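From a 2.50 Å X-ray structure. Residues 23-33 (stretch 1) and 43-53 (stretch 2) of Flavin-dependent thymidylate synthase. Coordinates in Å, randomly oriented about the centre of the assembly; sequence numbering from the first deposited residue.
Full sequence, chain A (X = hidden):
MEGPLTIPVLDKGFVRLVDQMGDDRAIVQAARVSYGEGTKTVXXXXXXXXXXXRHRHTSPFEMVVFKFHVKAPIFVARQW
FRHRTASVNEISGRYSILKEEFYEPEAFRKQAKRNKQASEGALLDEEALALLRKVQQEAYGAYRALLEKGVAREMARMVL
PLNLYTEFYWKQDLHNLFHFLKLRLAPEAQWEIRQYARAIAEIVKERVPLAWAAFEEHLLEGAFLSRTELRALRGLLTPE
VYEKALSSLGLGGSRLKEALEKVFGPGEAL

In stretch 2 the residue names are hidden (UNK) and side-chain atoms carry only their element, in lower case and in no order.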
# COMPACT_ATOMS: atom_id res chain seq x y z
N ASP A 23 -15.24 -17.14 -0.87
CA ASP A 23 -14.77 -18.13 -1.85
C ASP A 23 -15.18 -17.61 -3.23
O ASP A 23 -15.46 -16.41 -3.36
CB ASP A 23 -15.38 -19.52 -1.60
CG ASP A 23 -16.92 -19.51 -1.57
OD1 ASP A 23 -17.56 -18.58 -2.11
OD2 ASP A 23 -17.50 -20.48 -1.01
N ASP A 24 -15.23 -18.48 -4.23
CA ASP A 24 -15.60 -18.07 -5.60
C ASP A 24 -16.86 -17.19 -5.64
O ASP A 24 -16.96 -16.28 -6.45
CB ASP A 24 -15.83 -19.28 -6.52
CG ASP A 24 -14.55 -20.06 -6.80
OD1 ASP A 24 -13.51 -19.42 -7.03
OD2 ASP A 24 -14.58 -21.31 -6.80
N ARG A 25 -17.81 -17.48 -4.75
CA ARG A 25 -19.06 -16.72 -4.70
C ARG A 25 -18.85 -15.27 -4.30
O ARG A 25 -19.59 -14.38 -4.73
CB ARG A 25 -20.04 -17.38 -3.73
CG ARG A 25 -20.46 -18.78 -4.15
CD ARG A 25 -21.28 -19.45 -3.07
NE ARG A 25 -20.72 -19.19 -1.75
CZ ARG A 25 -21.06 -19.85 -0.65
NH1 ARG A 25 -21.95 -20.82 -0.70
NH2 ARG A 25 -20.49 -19.52 0.51
N ALA A 26 -17.84 -15.04 -3.46
CA ALA A 26 -17.54 -13.70 -2.99
C ALA A 26 -17.03 -12.78 -4.11
O ALA A 26 -17.35 -11.59 -4.16
CB ALA A 26 -16.53 -13.78 -1.86
N ILE A 27 -16.23 -13.34 -5.02
CA ILE A 27 -15.70 -12.57 -6.13
C ILE A 27 -16.86 -12.07 -6.98
O ILE A 27 -16.99 -10.86 -7.25
CB ILE A 27 -14.79 -13.43 -7.00
CG1 ILE A 27 -13.81 -14.19 -6.12
CG2 ILE A 27 -14.05 -12.57 -7.98
CD1 ILE A 27 -13.04 -15.25 -6.86
N VAL A 28 -17.71 -13.01 -7.37
CA VAL A 28 -18.87 -12.71 -8.20
C VAL A 28 -19.86 -11.76 -7.49
O VAL A 28 -20.43 -10.86 -8.11
CB VAL A 28 -19.57 -14.05 -8.62
CG1 VAL A 28 -20.36 -14.64 -7.46
CG2 VAL A 28 -20.45 -13.82 -9.81
N GLN A 29 -20.04 -11.97 -6.19
CA GLN A 29 -20.94 -11.13 -5.40
C GLN A 29 -20.46 -9.67 -5.41
O GLN A 29 -21.23 -8.74 -5.70
CB GLN A 29 -21.00 -11.66 -3.97
CG GLN A 29 -21.59 -10.69 -2.96
CD GLN A 29 -21.49 -11.20 -1.53
OE1 GLN A 29 -20.41 -11.54 -1.05
NE2 GLN A 29 -22.62 -11.25 -0.85
N ALA A 30 -19.19 -9.46 -5.07
CA ALA A 30 -18.61 -8.11 -5.04
C ALA A 30 -18.63 -7.50 -6.45
O ALA A 30 -18.86 -6.31 -6.61
CB ALA A 30 -17.18 -8.16 -4.52
N ALA A 31 -18.38 -8.32 -7.46
CA ALA A 31 -18.39 -7.85 -8.83
C ALA A 31 -19.77 -7.30 -9.17
O ALA A 31 -19.89 -6.30 -9.88
CB ALA A 31 -18.01 -8.97 -9.79
N ARG A 32 -20.80 -7.95 -8.66
CA ARG A 32 -22.16 -7.50 -8.95
C ARG A 32 -22.69 -6.50 -7.91
O ARG A 32 -23.81 -6.01 -8.03
CB ARG A 32 -23.10 -8.70 -9.08
CG ARG A 32 -22.69 -9.70 -10.17
CD ARG A 32 -23.67 -10.86 -10.34
NE ARG A 32 -23.25 -11.78 -11.39
CZ ARG A 32 -23.11 -13.10 -11.22
NH1 ARG A 32 -23.36 -13.64 -10.04
NH2 ARG A 32 -22.69 -13.87 -12.21
N VAL A 33 -21.86 -6.19 -6.91
CA VAL A 33 -22.25 -5.26 -5.85
C VAL A 33 -23.69 -5.57 -5.45
O VAL A 33 -24.57 -4.72 -5.49
CB VAL A 33 -22.18 -3.80 -6.33
CG1 VAL A 33 -22.24 -2.85 -5.15
CG2 VAL A 33 -20.91 -3.59 -7.13
N UNK A 43 -21.74 -22.08 -14.24
CA UNK A 43 -21.02 -21.79 -15.47
C UNK A 43 -21.10 -20.30 -15.76
O UNK A 43 -20.24 -19.74 -16.45
n UNK A 43 -22.93 -22.72 -21.23
n UNK A 43 -24.63 -22.36 -19.72
c UNK A 43 -23.32 -23.88 -17.77
c UNK A 43 -23.46 -22.92 -20.03
c UNK A 43 -23.01 -22.71 -16.85
c UNK A 43 -21.52 -22.64 -16.65
n UNK A 43 -22.82 -23.65 -19.12
N UNK A 44 -22.12 -19.65 -15.22
CA UNK A 44 -22.28 -18.22 -15.42
C UNK A 44 -21.28 -17.48 -14.52
O UNK A 44 -20.72 -16.45 -14.91
o UNK A 44 -26.20 -17.31 -15.99
c UNK A 44 -24.04 -16.40 -15.53
c UNK A 44 -23.70 -17.80 -15.09
o UNK A 44 -25.91 -15.14 -16.31
c UNK A 44 -25.49 -16.27 -15.97
N UNK A 45 -21.05 -18.02 -13.32
CA UNK A 45 -20.12 -17.43 -12.38
C UNK A 45 -18.69 -17.73 -12.82
O UNK A 45 -17.79 -16.88 -12.71
c UNK A 45 -20.39 -17.95 -10.96
c UNK A 45 -21.67 -17.39 -10.37
o UNK A 45 -22.26 -16.47 -10.98
o UNK A 45 -22.09 -17.86 -9.28
N UNK A 46 -18.47 -18.93 -13.33
CA UNK A 46 -17.16 -19.31 -13.82
C UNK A 46 -16.86 -18.37 -14.98
O UNK A 46 -15.76 -17.85 -15.11
c UNK A 46 -17.18 -20.75 -14.30
N UNK A 47 -17.86 -18.13 -15.82
CA UNK A 47 -17.70 -17.25 -16.97
C UNK A 47 -17.36 -15.82 -16.52
O UNK A 47 -16.46 -15.20 -17.08
c UNK A 47 -18.98 -17.25 -17.82
N UNK A 48 -18.08 -15.31 -15.52
CA UNK A 48 -17.83 -13.96 -15.01
C UNK A 48 -16.44 -13.93 -14.38
O UNK A 48 -15.65 -13.02 -14.62
c UNK A 48 -19.28 -12.09 -13.81
c UNK A 48 -19.77 -11.83 -12.39
c UNK A 48 -18.85 -13.57 -13.94
c UNK A 48 -18.14 -11.16 -14.15
N UNK A 49 -16.13 -14.93 -13.57
CA UNK A 49 -14.84 -14.95 -12.94
C UNK A 49 -13.73 -15.02 -13.98
O UNK A 49 -12.70 -14.38 -13.84
c UNK A 49 -15.60 -15.79 -10.71
c UNK A 49 -13.28 -16.32 -11.55
c UNK A 49 -14.73 -16.11 -11.94
c UNK A 49 -15.65 -16.89 -9.67
N UNK A 50 -13.96 -15.79 -15.04
CA UNK A 50 -12.96 -15.91 -16.09
C UNK A 50 -12.75 -14.56 -16.74
O UNK A 50 -11.63 -14.15 -17.01
c UNK A 50 -13.42 -16.89 -17.16
o UNK A 50 -11.43 -17.92 -17.91
c UNK A 50 -12.35 -17.12 -18.20
o UNK A 50 -12.40 -16.49 -19.28
N UNK A 51 -13.86 -13.86 -16.98
CA UNK A 51 -13.83 -12.55 -17.60
C UNK A 51 -13.03 -11.53 -16.78
O UNK A 51 -12.20 -10.79 -17.32
c UNK A 51 -15.55 -8.09 -19.39
c UNK A 51 -15.75 -9.17 -20.24
c UNK A 51 -15.27 -12.08 -17.81
c UNK A 51 -15.30 -8.28 -18.05
o UNK A 51 -15.60 -6.81 -19.88
c UNK A 51 -15.41 -10.68 -18.36
c UNK A 51 -15.23 -9.57 -17.54
c UNK A 51 -15.67 -10.46 -19.71
N UNK A 52 -13.27 -11.49 -15.47
CA UNK A 52 -12.59 -10.55 -14.58
C UNK A 52 -11.07 -10.74 -14.58
O UNK A 52 -10.32 -9.78 -14.54
c UNK A 52 -14.85 -8.86 -13.23
c UNK A 52 -13.14 -10.68 -13.15
c UNK A 52 -14.62 -10.33 -12.93
c UNK A 52 -15.01 -10.65 -11.50
N UNK A 53 -10.65 -12.00 -14.60
CA UNK A 53 -9.24 -12.35 -14.62
C UNK A 53 -8.62 -11.84 -15.93
O UNK A 53 -7.58 -11.17 -15.91
s UNK A 53 -6.69 -14.14 -13.22
c UNK A 53 -9.12 -13.87 -14.50
c UNK A 53 -7.72 -14.45 -14.63
c UNK A 53 -7.46 -15.16 -12.02

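Position 43 carries three carbons, a nitrogen, and then a carbon bearing two more nitrogens. That is a guanidinium on an unbranched chain. It lies out of reach of stretch 1. The residue is Arg43.

Position 44 has three side-chain carbons, the third carrying two oxygens. The residue is exposed, and the CA-to-CB bond points sideways. Two methylenes before a carboxylate make this Glu44. Glu44 O lies 4.2 Å from Arg32 NH2, near the plane of the guanidinium.

Position 45 has two carbons, the second carrying two oxygens. One oxygen sits close to the end of Arg32. A carboxylate one methylene from the backbone is an aspartate, Asp45. Asp45 OD1 accepts hydrogen bonds from Arg32 NH2 at 2.9 Å and from Arg32 NH1 at 3.2 Å, and the pair forms a salt bridge. Asp45 OD2 is hydrogen-bonded elsewhere in the structure.

Position 46 has a single side-chain carbon, pointing away from stretch 1. It is Ala46.

Position 47 also has one carbon. It is exposed and out of reach of stretch 1. It is Ala47.

Position 48 has four carbons, forked at the second, and points toward stretch 1. It touches Val28, Ala31 and Arg32. A fork at the second carbon means leucine, so this is Leu48. Leu48 CD1 is 3.3 Å from Val28 CG2, a tight apolar contact, and 4.2 Å from Ala31 CB. The same methyl covers one face of the Arg32 guanidinium, with Leu48 CD1 3.6 Å from Arg32 NH2.

Position 49 has four carbons, forked at the first, with one arm two carbons long. The long arm reaches Asp24 and Ile27. The early fork with unequal arms identifies Ile49. CA to CB points sideways, but the end comes nearer: Ile49 CD1 is 3.5 Å from Asp24 O and 4.2 Å from Ile27 CD1.

Position 50 has two carbons, the second with two oxygens. It makes no contact with stretch 1, and both oxygens are hydrogen-bonded elsewhere in the structure. It is Asp50.

Position 51 has one carbon, then a six-carbon ring bearing one oxygen. This phenol is out of reach of stretch 1. It is Tyr51.

Position 52 has four carbons, forked at the second. Its CA-to-CB bond points toward stretch 1, and its carbons touch Ile27 and Ala31. It is Leu52. Leu52 CD1 is 3.8 Å from Ala31 CB and 4.1 Å from Ile27 CG2.

Position 53 has two carbons, a sulfur and a final carbon, unbranched. It does not reach stretch 1. The thioether identifies Met53.

The two helices cross at 72°, with axes 9.8 Å apart at closest approach. The contact is a small apolar patch with a charged pair beside it. Leu48, Ile49 and Leu52 pack against Ile27, Val28 and Ala31. The small Ala31 side chain meets both leucines. Arg32 extends back to Asp45, so its charge is paired while Leu48 packs over its guanidinium face. The contact buries 422 Å², both sides summed.

Stretch 2 (43-53) REDAALIDYLM
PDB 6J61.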